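B12-binding domain-containing protein (Kitasatospora setae, PDB 6WTE) binds cobalamin and a [4Fe-4S] cluster as TsrM, a radical S-adenosylmethionine methylase whose methyl transfer follows a non-radical course. Local coordinates at residues I17-L22 / V38-F43; S195-R200 / S220-N225; D254-L259 / N301-W306. All coordinates share one frame; numbering follows the deposited sequence.

Interaction 1 (I17-L22 / V38-F43)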
loop_
_atom_site.group_PDB
_atom_site.type_symbol
_atom_site.label_atom_id
_atom_site.label_comp_id
_atom_site.label_asym_id
_atom_site.label_seq_id
_atom_site.Cartn_x
_atom_site.Cartn_y
_atom_site.Cartn_z
ATOM N N ILE A 17 -3.019 -5.234 -10.299
ATOM C CA ILE A 17 -1.895 -4.326 -10.104
ATOM C C ILE A 17 -0.619 -5.154 -10.147
ATOM O O ILE A 17 -0.482 -6.119 -9.386
ATOM C CB ILE A 17 -2.005 -3.569 -8.767
ATOM C CG1 ILE A 17 -3.196 -2.605 -8.791
ATOM C CG2 ILE A 17 -0.691 -2.873 -8.436
ATOM C CD1 ILE A 17 -3.170 -1.629 -9.953
ATOM N N ALA A 18 0.309 -4.775 -11.023
ATOM C CA ALA A 18 1.531 -5.551 -11.190
ATOM C C ALA A 18 2.277 -5.652 -9.861
ATOM O O ALA A 18 2.389 -4.660 -9.130
ATOM C CB ALA A 18 2.437 -4.917 -12.247
ATOM N N PRO A 19 2.772 -6.841 -9.500
ATOM C CA PRO A 19 3.575 -7.010 -8.263
ATOM C C PRO A 19 4.996 -6.479 -8.431
ATOM O O PRO A 19 5.972 -7.213 -8.616
ATOM C CB PRO A 19 3.545 -8.524 -8.049
ATOM C CG PRO A 19 3.427 -9.075 -9.433
ATOM C CD PRO A 19 2.527 -8.123 -10.181
ATOM N N TYR A 20 5.096 -5.152 -8.355
ATOM C CA TYR A 20 6.355 -4.445 -8.561
ATOM C C TYR A 20 7.463 -5.009 -7.680
ATOM O O TYR A 20 8.625 -5.097 -8.104
ATOM C CB TYR A 20 6.104 -2.963 -8.267
ATOM C CG TYR A 20 7.192 -1.975 -8.604
ATOM C CD1 TYR A 20 8.303 -2.324 -9.369
ATOM C CD2 TYR A 20 7.089 -0.662 -8.156
ATOM C CE1 TYR A 20 9.281 -1.383 -9.667
ATOM C CE2 TYR A 20 8.054 0.278 -8.453
ATOM C CZ TYR A 20 9.146 -0.084 -9.208
ATOM O OH TYR A 20 10.104 0.869 -9.493
ATOM N N ALA A 21 7.111 -5.418 -6.456
ATOM C CA ALA A 21 8.083 -6.014 -5.542
ATOM C C ALA A 21 8.892 -7.108 -6.218
ATOM O O ALA A 21 10.112 -7.187 -6.046
ATOM C CB ALA A 21 7.366 -6.586 -4.320
ATOM N N LEU A 22 8.230 -7.951 -7.010
ATOM C CA LEU A 22 8.933 -9.079 -7.601
ATOM C C LEU A 22 9.932 -8.628 -8.664
ATOM O O LEU A 22 10.973 -9.273 -8.845
ATOM C CB LEU A 22 7.921 -10.085 -8.164
ATOM C CG LEU A 22 6.948 -10.717 -7.152
ATOM C CD1 LEU A 22 6.230 -11.929 -7.751
ATOM C CD2 LEU A 22 7.662 -11.123 -5.854
ATOM N N VAL A 38 9.217 -16.360 -11.786
ATOM C CA VAL A 38 8.047 -15.758 -11.157
ATOM C C VAL A 38 6.826 -16.572 -11.545
ATOM O O VAL A 38 6.627 -16.893 -12.723
ATOM C CB VAL A 38 7.863 -14.288 -11.576
ATOM C CG1 VAL A 38 6.559 -13.720 -10.995
ATOM C CG2 VAL A 38 9.059 -13.457 -11.139
ATOM N N LEU A 39 6.006 -16.897 -10.564
ATOM C CA LEU A 39 4.732 -17.557 -10.800
ATOM C C LEU A 39 3.658 -16.573 -10.357
ATOM O O LEU A 39 3.482 -16.338 -9.157
ATOM C CB LEU A 39 4.668 -18.881 -10.040
ATOM C CG LEU A 39 3.860 -20.027 -10.618
ATOM C CD1 LEU A 39 4.303 -20.312 -12.049
ATOM C CD2 LEU A 39 4.072 -21.250 -9.734
ATOM N N ASP A 40 2.984 -15.950 -11.319
ATOM C CA ASP A 40 2.020 -14.892 -11.032
ATOM C C ASP A 40 0.614 -15.479 -11.114
ATOM O O ASP A 40 0.148 -15.844 -12.198
ATOM C CB ASP A 40 2.199 -13.725 -12.002
ATOM C CG ASP A 40 1.421 -12.500 -11.584
ATOM O OD1 ASP A 40 0.617 -12.605 -10.641
ATOM O OD2 ASP A 40 1.628 -11.431 -12.189
ATOM N N LEU A 41 -0.060 -15.561 -9.967
ATOM C CA LEU A 41 -1.371 -16.194 -9.894
ATOM C C LEU A 41 -2.517 -15.225 -10.144
ATOM O O LEU A 41 -3.675 -15.662 -10.184
ATOM C CB LEU A 41 -1.552 -16.866 -8.526
ATOM C CG LEU A 41 -0.463 -17.872 -8.143
ATOM C CD1 LEU A 41 -0.723 -18.479 -6.767
ATOM C CD2 LEU A 41 -0.339 -18.968 -9.194
ATOM N N THR A 42 -2.224 -13.936 -10.337
ATOM C CA THR A 42 -3.287 -12.946 -10.508
ATOM C C THR A 42 -4.167 -13.273 -11.709
ATOM O O THR A 42 -5.395 -13.162 -11.636
ATOM C CB THR A 42 -2.678 -11.552 -10.649
ATOM O OG1 THR A 42 -1.903 -11.264 -9.480
ATOM C CG2 THR A 42 -3.767 -10.480 -10.818
ATOM N N PHE A 43 -3.561 -13.691 -12.818
ATOM C CA PHE A 43 -4.315 -14.059 -14.007
ATOM C C PHE A 43 -4.635 -15.550 -14.050
ATOM O O PHE A 43 -5.016 -16.068 -15.105
ATOM C CB PHE A 43 -3.550 -13.640 -15.267
ATOM C CG PHE A 43 -3.020 -12.230 -15.215
ATOM C CD1 PHE A 43 -3.877 -11.153 -15.090
ATOM C CD2 PHE A 43 -1.657 -11.987 -15.292
ATOM C CE1 PHE A 43 -3.388 -9.848 -15.039
ATOM C CE2 PHE A 43 -1.164 -10.691 -15.248
ATOM C CZ PHE A 43 -2.030 -9.621 -15.119
HETATM O O HOH W 1 -1.243 -8.693 -8.721
#

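Interaction 2 (S195-R200 / S220-N225)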
loop_
_atom_site.group_PDB
_atom_site.type_symbol
_atom_site.label_atom_id
_atom_site.label_comp_id
_atom_site.label_asym_id
_atom_site.label_seq_id
_atom_site.Cartn_x
_atom_site.Cartn_y
_atom_site.Cartn_z
ATOM N N SER A 195 20.513 0.044 -8.531
ATOM C CA SER A 195 20.181 -0.663 -9.759
ATOM C C SER A 195 18.965 -0.062 -10.449
ATOM O O SER A 195 18.087 0.533 -9.817
ATOM C CB SER A 195 19.902 -2.141 -9.484
ATOM O OG SER A 195 20.907 -2.718 -8.674
ATOM N N VAL A 196 18.925 -0.237 -11.765
ATOM C CA VAL A 196 17.690 -0.089 -12.524
ATOM C C VAL A 196 16.902 -1.380 -12.355
ATOM O O VAL A 196 17.412 -2.468 -12.638
ATOM C CB VAL A 196 17.981 0.195 -14.005
ATOM C CG1 VAL A 196 16.692 0.185 -14.810
ATOM C CG2 VAL A 196 18.724 1.514 -14.163
ATOM N N TYR A 197 15.667 -1.273 -11.882
ATOM C CA TYR A 197 14.836 -2.460 -11.728
ATOM C C TYR A 197 14.325 -2.868 -13.105
ATOM O O TYR A 197 13.716 -2.056 -13.809
ATOM C CB TYR A 197 13.684 -2.201 -10.758
ATOM C CG TYR A 197 14.103 -1.633 -9.409
ATOM C CD1 TYR A 197 15.344 -1.930 -8.843
ATOM C CD2 TYR A 197 13.255 -0.783 -8.712
ATOM C CE1 TYR A 197 15.720 -1.390 -7.616
ATOM C CE2 TYR A 197 13.615 -0.257 -7.491
ATOM C CZ TYR A 197 14.847 -0.553 -6.949
ATOM O OH TYR A 197 15.190 -0.005 -5.727
ATOM N N ARG A 198 14.616 -4.099 -13.517
ATOM C CA ARG A 198 14.260 -4.531 -14.862
ATOM C C ARG A 198 12.768 -4.838 -14.921
ATOM O O ARG A 198 12.249 -5.623 -14.119
ATOM C CB ARG A 198 15.113 -5.727 -15.284
ATOM C CG ARG A 198 16.571 -5.327 -15.527
ATOM C CD ARG A 198 17.425 -6.453 -16.091
ATOM N NE ARG A 198 17.687 -7.493 -15.101
ATOM C CZ ARG A 198 18.712 -7.489 -14.253
ATOM N NH1 ARG A 198 19.591 -6.495 -14.267
ATOM N NH2 ARG A 198 18.859 -8.488 -13.391
ATOM N N ARG A 199 12.075 -4.180 -15.846
ATOM C CA ARG A 199 10.631 -4.309 -16.008
ATOM C C ARG A 199 10.389 -4.935 -17.370
ATOM O O ARG A 199 10.597 -4.287 -18.400
ATOM C CB ARG A 199 9.933 -2.954 -15.895
ATOM C CG ARG A 199 10.484 -2.058 -14.790
ATOM C CD ARG A 199 10.285 -2.670 -13.388
ATOM N NE ARG A 199 8.877 -2.765 -13.013
ATOM C CZ ARG A 199 8.126 -1.725 -12.661
ATOM N NH1 ARG A 199 8.653 -0.504 -12.643
ATOM N NH2 ARG A 199 6.850 -1.899 -12.331
ATOM N N ARG A 200 9.959 -6.189 -17.375
ATOM C CA ARG A 200 9.845 -6.963 -18.599
ATOM C C ARG A 200 8.381 -7.166 -18.958
ATOM O O ARG A 200 7.486 -7.014 -18.125
ATOM C CB ARG A 200 10.547 -8.320 -18.449
ATOM C CG ARG A 200 12.042 -8.231 -18.156
ATOM C CD ARG A 200 12.606 -9.623 -17.880
ATOM N NE ARG A 200 14.068 -9.665 -17.849
ATOM C CZ ARG A 200 14.794 -9.890 -16.756
ATOM N NH1 ARG A 200 14.202 -10.089 -15.584
ATOM N NH2 ARG A 200 16.120 -9.920 -16.835
ATOM N N SER A 220 4.245 1.380 -12.605
ATOM C CA SER A 220 4.658 1.772 -11.270
ATOM C C SER A 220 6.126 2.167 -11.311
ATOM O O SER A 220 6.926 1.549 -12.017
ATOM C CB SER A 220 4.440 0.622 -10.283
ATOM O OG SER A 220 4.863 -0.601 -10.870
ATOM N N ILE A 221 6.485 3.204 -10.565
ATOM C CA ILE A 221 7.884 3.600 -10.474
ATOM C C ILE A 221 8.160 4.047 -9.050
ATOM O O ILE A 221 7.464 4.916 -8.515
ATOM C CB ILE A 221 8.260 4.706 -11.481
ATOM C CG1 ILE A 221 9.741 5.065 -11.335
ATOM C CG2 ILE A 221 7.368 5.936 -11.320
ATOM C CD1 ILE A 221 10.696 3.937 -11.755
ATOM N N LEU A 222 9.171 3.445 -8.441
ATOM C CA LEU A 222 9.632 3.822 -7.117
ATOM C C LEU A 222 10.782 4.807 -7.260
ATOM O O LEU A 222 11.697 4.585 -8.059
ATOM C CB LEU A 222 10.093 2.581 -6.354
ATOM C CG LEU A 222 10.703 2.847 -4.982
ATOM C CD1 LEU A 222 9.634 3.366 -4.039
ATOM C CD2 LEU A 222 11.336 1.564 -4.447
ATOM N N THR A 223 10.736 5.900 -6.500
ATOM C CA THR A 223 11.860 6.829 -6.491
ATOM C C THR A 223 12.619 6.839 -5.175
ATOM O O THR A 223 13.820 7.133 -5.165
ATOM C CB THR A 223 11.393 8.258 -6.833
ATOM O OG1 THR A 223 10.989 8.960 -5.647
ATOM C CG2 THR A 223 10.231 8.225 -7.828
ATOM N N LYS A 224 11.969 6.472 -4.077
ATOM C CA LYS A 224 12.613 6.475 -2.771
ATOM C C LYS A 224 11.778 5.641 -1.811
ATOM O O LYS A 224 10.545 5.699 -1.842
ATOM C CB LYS A 224 12.777 7.906 -2.239
ATOM C CG LYS A 224 11.468 8.681 -2.149
ATOM C CD LYS A 224 11.675 10.167 -2.419
ATOM C CE LYS A 224 10.340 10.890 -2.524
ATOM N NZ LYS A 224 10.491 12.276 -3.056
ATOM N N ASN A 225 12.448 4.876 -0.962
ATOM C CA ASN A 225 11.752 4.081 0.033
ATOM C C ASN A 225 11.667 4.833 1.357
ATOM O O ASN A 225 12.631 5.471 1.781
ATOM C CB ASN A 225 12.457 2.745 0.255
ATOM C CG ASN A 225 11.754 1.893 1.278
ATOM O OD1 ASN A 225 10.730 1.280 0.979
ATOM N ND2 ASN A 225 12.277 1.865 2.504
#

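Interaction 3 (D254-L259 / N301-W306)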
loop_
_atom_site.group_PDB
_atom_site.type_symbol
_atom_site.label_atom_id
_atom_site.label_comp_id
_atom_site.label_asym_id
_atom_site.label_seq_id
_atom_site.Cartn_x
_atom_site.Cartn_y
_atom_site.Cartn_z
ATOM N N ASP A 254 16.004 5.937 -16.015
ATOM C CA ASP A 254 16.237 4.811 -16.926
ATOM C C ASP A 254 15.072 3.826 -16.894
ATOM O O ASP A 254 14.614 3.348 -17.943
ATOM C CB ASP A 254 17.525 4.062 -16.556
ATOM C CG ASP A 254 18.785 4.718 -17.094
ATOM O OD1 ASP A 254 18.706 5.759 -17.781
ATOM O OD2 ASP A 254 19.873 4.156 -16.835
ATOM N N GLU A 255 14.594 3.500 -15.691
ATOM C CA GLU A 255 13.482 2.567 -15.549
ATOM C C GLU A 255 12.196 3.127 -16.146
ATOM O O GLU A 255 11.466 2.411 -16.843
ATOM C CB GLU A 255 13.280 2.235 -14.074
ATOM C CG GLU A 255 12.191 1.219 -13.806
ATOM C CD GLU A 255 12.186 0.779 -12.354
ATOM O OE1 GLU A 255 13.222 0.970 -11.686
ATOM O OE2 GLU A 255 11.159 0.250 -11.889
ATOM N N MET A 256 11.894 4.400 -15.864
ATOM C CA MET A 256 10.722 5.033 -16.458
ATOM C C MET A 256 10.823 5.050 -17.973
ATOM O O MET A 256 9.826 4.836 -18.670
ATOM C CB MET A 256 10.562 6.457 -15.929
ATOM C CG MET A 256 10.357 6.517 -14.434
ATOM S SD MET A 256 10.319 8.206 -13.818
ATOM C CE MET A 256 8.719 8.746 -14.424
ATOM N N GLU A 257 12.023 5.307 -18.497
ATOM C CA GLU A 257 12.212 5.314 -19.941
ATOM C C GLU A 257 11.975 3.927 -20.521
ATOM O O GLU A 257 11.365 3.790 -21.586
ATOM C CB GLU A 257 13.619 5.814 -20.281
ATOM C CG GLU A 257 13.827 6.161 -21.744
ATOM C CD GLU A 257 15.199 6.744 -22.005
ATOM O OE1 GLU A 257 15.615 7.657 -21.258
ATOM O OE2 GLU A 257 15.861 6.293 -22.961
ATOM N N SER A 258 12.432 2.885 -19.814
ATOM C CA SER A 258 12.213 1.514 -20.266
ATOM C C SER A 258 10.729 1.174 -20.298
ATOM O O SER A 258 10.249 0.545 -21.249
ATOM C CB SER A 258 12.958 0.533 -19.361
ATOM O OG SER A 258 12.762 -0.802 -19.806
ATOM N N LEU A 259 9.986 1.584 -19.268
ATOM C CA LEU A 259 8.537 1.411 -19.282
ATOM C C LEU A 259 7.914 2.122 -20.480
ATOM O O LEU A 259 7.135 1.529 -21.236
ATOM C CB LEU A 259 7.939 1.936 -17.979
ATOM C CG LEU A 259 8.256 1.120 -16.726
ATOM C CD1 LEU A 259 7.722 1.806 -15.472
ATOM C CD2 LEU A 259 7.675 -0.282 -16.877
ATOM N N ASN A 301 8.800 11.470 -23.814
ATOM C CA ASN A 301 8.001 12.572 -24.323
ATOM C C ASN A 301 6.511 12.257 -24.352
ATOM O O ASN A 301 5.706 13.176 -24.528
ATOM C CB ASN A 301 8.492 12.979 -25.709
ATOM C CG ASN A 301 9.700 13.886 -25.636
ATOM O OD1 ASN A 301 9.580 15.058 -25.279
ATOM N ND2 ASN A 301 10.870 13.351 -25.966
ATOM N N ARG A 302 6.122 10.995 -24.172
ATOM C CA ARG A 302 4.718 10.628 -24.041
ATOM C C ARG A 302 4.367 10.199 -22.618
ATOM O O ARG A 302 3.288 9.641 -22.395
ATOM C CB ARG A 302 4.369 9.523 -25.044
ATOM C CG ARG A 302 4.531 9.961 -26.503
ATOM C CD ARG A 302 4.138 8.870 -27.497
ATOM N NE ARG A 302 4.974 7.683 -27.364
ATOM C CZ ARG A 302 6.206 7.575 -27.854
ATOM N NH1 ARG A 302 6.758 8.589 -28.509
ATOM N NH2 ARG A 302 6.892 6.453 -27.682
ATOM N N LEU A 303 5.245 10.467 -21.651
ATOM C CA LEU A 303 4.990 10.085 -20.265
ATOM C C LEU A 303 3.749 10.779 -19.718
ATOM O O LEU A 303 3.509 11.959 -19.975
ATOM C CB LEU A 303 6.200 10.432 -19.397
ATOM C CG LEU A 303 6.027 10.292 -17.881
ATOM C CD1 LEU A 303 5.882 8.824 -17.492
ATOM C CD2 LEU A 303 7.194 10.942 -17.143
ATOM N N ARG A 304 2.946 10.029 -18.975
ATOM C CA ARG A 304 1.797 10.574 -18.259
ATOM C C ARG A 304 1.972 10.154 -16.805
ATOM O O ARG A 304 1.703 9.003 -16.455
ATOM C CB ARG A 304 0.487 10.076 -18.861
ATOM C CG ARG A 304 0.329 10.479 -20.329
ATOM C CD ARG A 304 -1.039 10.125 -20.892
ATOM N NE ARG A 304 -1.227 8.687 -21.092
ATOM C CZ ARG A 304 -1.024 8.046 -22.241
ATOM N NH1 ARG A 304 -0.613 8.703 -23.316
ATOM N NH2 ARG A 304 -1.234 6.738 -22.315
ATOM N N LEU A 305 2.445 11.078 -15.970
ATOM C CA LEU A 305 2.872 10.767 -14.611
ATOM C C LEU A 305 1.745 11.044 -13.628
ATOM O O LEU A 305 1.112 12.106 -13.678
ATOM C CB LEU A 305 4.106 11.586 -14.230
ATOM C CG LEU A 305 4.768 11.256 -12.893
ATOM C CD1 LEU A 305 5.284 9.827 -12.898
ATOM C CD2 LEU A 305 5.902 12.239 -12.644
ATOM N N TRP A 306 1.521 10.105 -12.716
ATOM C CA TRP A 306 0.490 10.221 -11.694
ATOM C C TRP A 306 1.173 10.093 -10.344
ATOM O O TRP A 306 1.855 9.098 -10.090
ATOM C CB TRP A 306 -0.587 9.151 -11.884
ATOM C CG TRP A 306 -1.199 9.204 -13.262
ATOM C CD1 TRP A 306 -0.734 8.592 -14.393
ATOM C CD2 TRP A 306 -2.369 9.930 -13.651
ATOM N NE1 TRP A 306 -1.547 8.892 -15.462
ATOM C CE2 TRP A 306 -2.555 9.718 -15.031
ATOM C CE3 TRP A 306 -3.273 10.751 -12.967
ATOM C CZ2 TRP A 306 -3.618 10.280 -15.736
ATOM C CZ3 TRP A 306 -4.326 11.310 -13.673
ATOM C CH2 TRP A 306 -4.490 11.070 -15.041
#

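Interaction 1 (I17-L22 / V38-F43)
Pro19, just ahead of helix 20-31, and Leu22 in its first turn face Asp40 and Val38 of strand 35-40, with CA atoms 8.5 Å apart for Pro19 and Asp40 and 7.6 Å for Leu22 and Val38. The two segments belong to the beta-alpha-beta unit of strand 4-9, helix 20-31 and strand 35-40, at the edge of the parallel part of the sheet in the B12-binding domain. The apolar half of the contact is a meeting of methyls: Leu22 CD1 lies 3.7 Å from Val38 CG1, the two side chains set obliquely to each other. Val38 CG1 stands anti to the backbone N (chi1 175°), which turns this branch to the leucine. At the other end Pro19 CG and CD lie against the Asp40 carboxylate, CD 4.0 Å from OD2, as the two side chains approach from opposite directions. Three polar groups engage the carboxylate. Asp40 OD2 is hydrogen-bonded to Tyr212 OH of helix 209-214, while Asp40 OD1 bonds to Asn9 ND2 and accepts from Thr42 N at 3.2 Å, closing an Asx turn. Thr42 N comes from above the carboxylate plane, 44° out of it. With an alanine here, Tyr212 OH would probably lose this acceptor, the Asx turn its closing bond, and a gap would be likely beside the proline ring. Pro19 itself centres an inverse gamma turn that leads into the helix, and Ile17, Tyr20 and Ala21 around it touch the cobalamin. Nearer Ile17 and Thr42, a single water joins the segments where their side chains do not meet, donating to Ile17 O at 2.8 Å and to Thr42 OG1, also at 2.8 Å.

Interaction 2 (S195-R200 / S220-N225)
Arg199 reaches from the loop 195-200 to Ser220, on the first strand of the radical SAM core, and grips it end-on with both terminal nitrogens. Arg199 NH1 gives a nearly straight bond to the backbone Ser220 O, 2.8 Å long with an N-H...O angle of 172°. Arg199 NH2 bonds to Ser220 OG at 2.8 Å, more bent at 142°. Both acceptors lie close to the guanidinium plane, so the serine sits at the edge of the group and the paired bonds fix its rotation. The arginine is not extended: it bends at both chi2 and chi3, folding the chain so that the guanidinium is presented to the strand. Ser220 answers with OG placed between its own backbone N and carbonyl carbon (chi1 43°), which brings the hydroxyl beside the carbonyl oxygen and lets one arginine engage both. The positive group has acidic partners too: NH1 makes a salt bridge to Glu255 of helix 249-261, and NE makes one to Asp23 of helix 20-31. A second, softer touch lies farther along, where Leu222 CD2 meets the edge of the Tyr197 ring near its plane, 4.2 Å from CE2. The Tyr197 hydroxyl is engaged elsewhere, by the backbone oxygen of Asp192, and the ring packs on Tyr20 and Val24 of helix 20-31. Ser220 also touches the cobalamin, so Arg199 probably acts from the second shell, helping to position Ser220. With two carboxylates and two neutral oxygens around one buried guanidinium, the charge is probably well compensated, and the loop is tied by directional polar bonds to a strand at the cofactor, with only one light apolar touch beside them.

Interaction 3 (D254-L259 / N301-W306)
Met256 of helix 249-261 carries the whole helix side of this contact, sending its methyl CE against Leu303, just before strand 304-309, and Leu305 within it. Both segments belong to the radical SAM core, and the contact packs helix 249-261 against the beginning of strand 304-309, a parallel strand with neighbours on both sides. Met256 CE lies 3.8 Å from Leu303 CD2 and 3.9 Å from Leu305 CD1, so one methyl touches a branch of each leucine. The methionine runs obliquely to Leu303 and at about a right angle to Leu305. Its chain is straight through chi2 (175°) and then bends at chi3 (73°), and this last turn sets CE beside both leucines. Ile288 of helix 278-294 packs on Met256 and Leu303, Leu285 of the same helix packs on Leu305, and Ile221 of strand 219-221 also touches Met256, making this the close-packed, buried side. Toward solvent, a flank of the helix is polar: partly exposed Asp254 and Glu257 each form a salt bridge to Arg291, and on the strand Arg304, also partly exposed, pairs with Asp266. Exposed Arg302 lies in the turn before the strand. Since the two segments meet solely through methyl groups, the contact should depend on fit and on the burial of apolar surface, while the charged groups of Asp254, Glu257 and Arg304 pair outside it.

In the fold
All three contacts are buried, yet their chemistry differs. Interaction 1 lies in the B12-binding domain and mixes a methyl contact with a carboxylate and a bridging water; interaction 2 is chiefly polar and joins a loop to the radical SAM core; interaction 3, within that core, is wholly apolar and lies farthest from the chain's centre. Tyr20 links them: its OH probably bonds to Leu222 N of interaction 2 and, at 2.7 Å, to Glu255 OE2 of interaction 3. Interactions 2 and 3 end on strands of one sheet, and buried Glu255 of helix 249-261 serves both Tyr20 and Arg199. Interactions 1 and 2 both include residues that touch cobalamin.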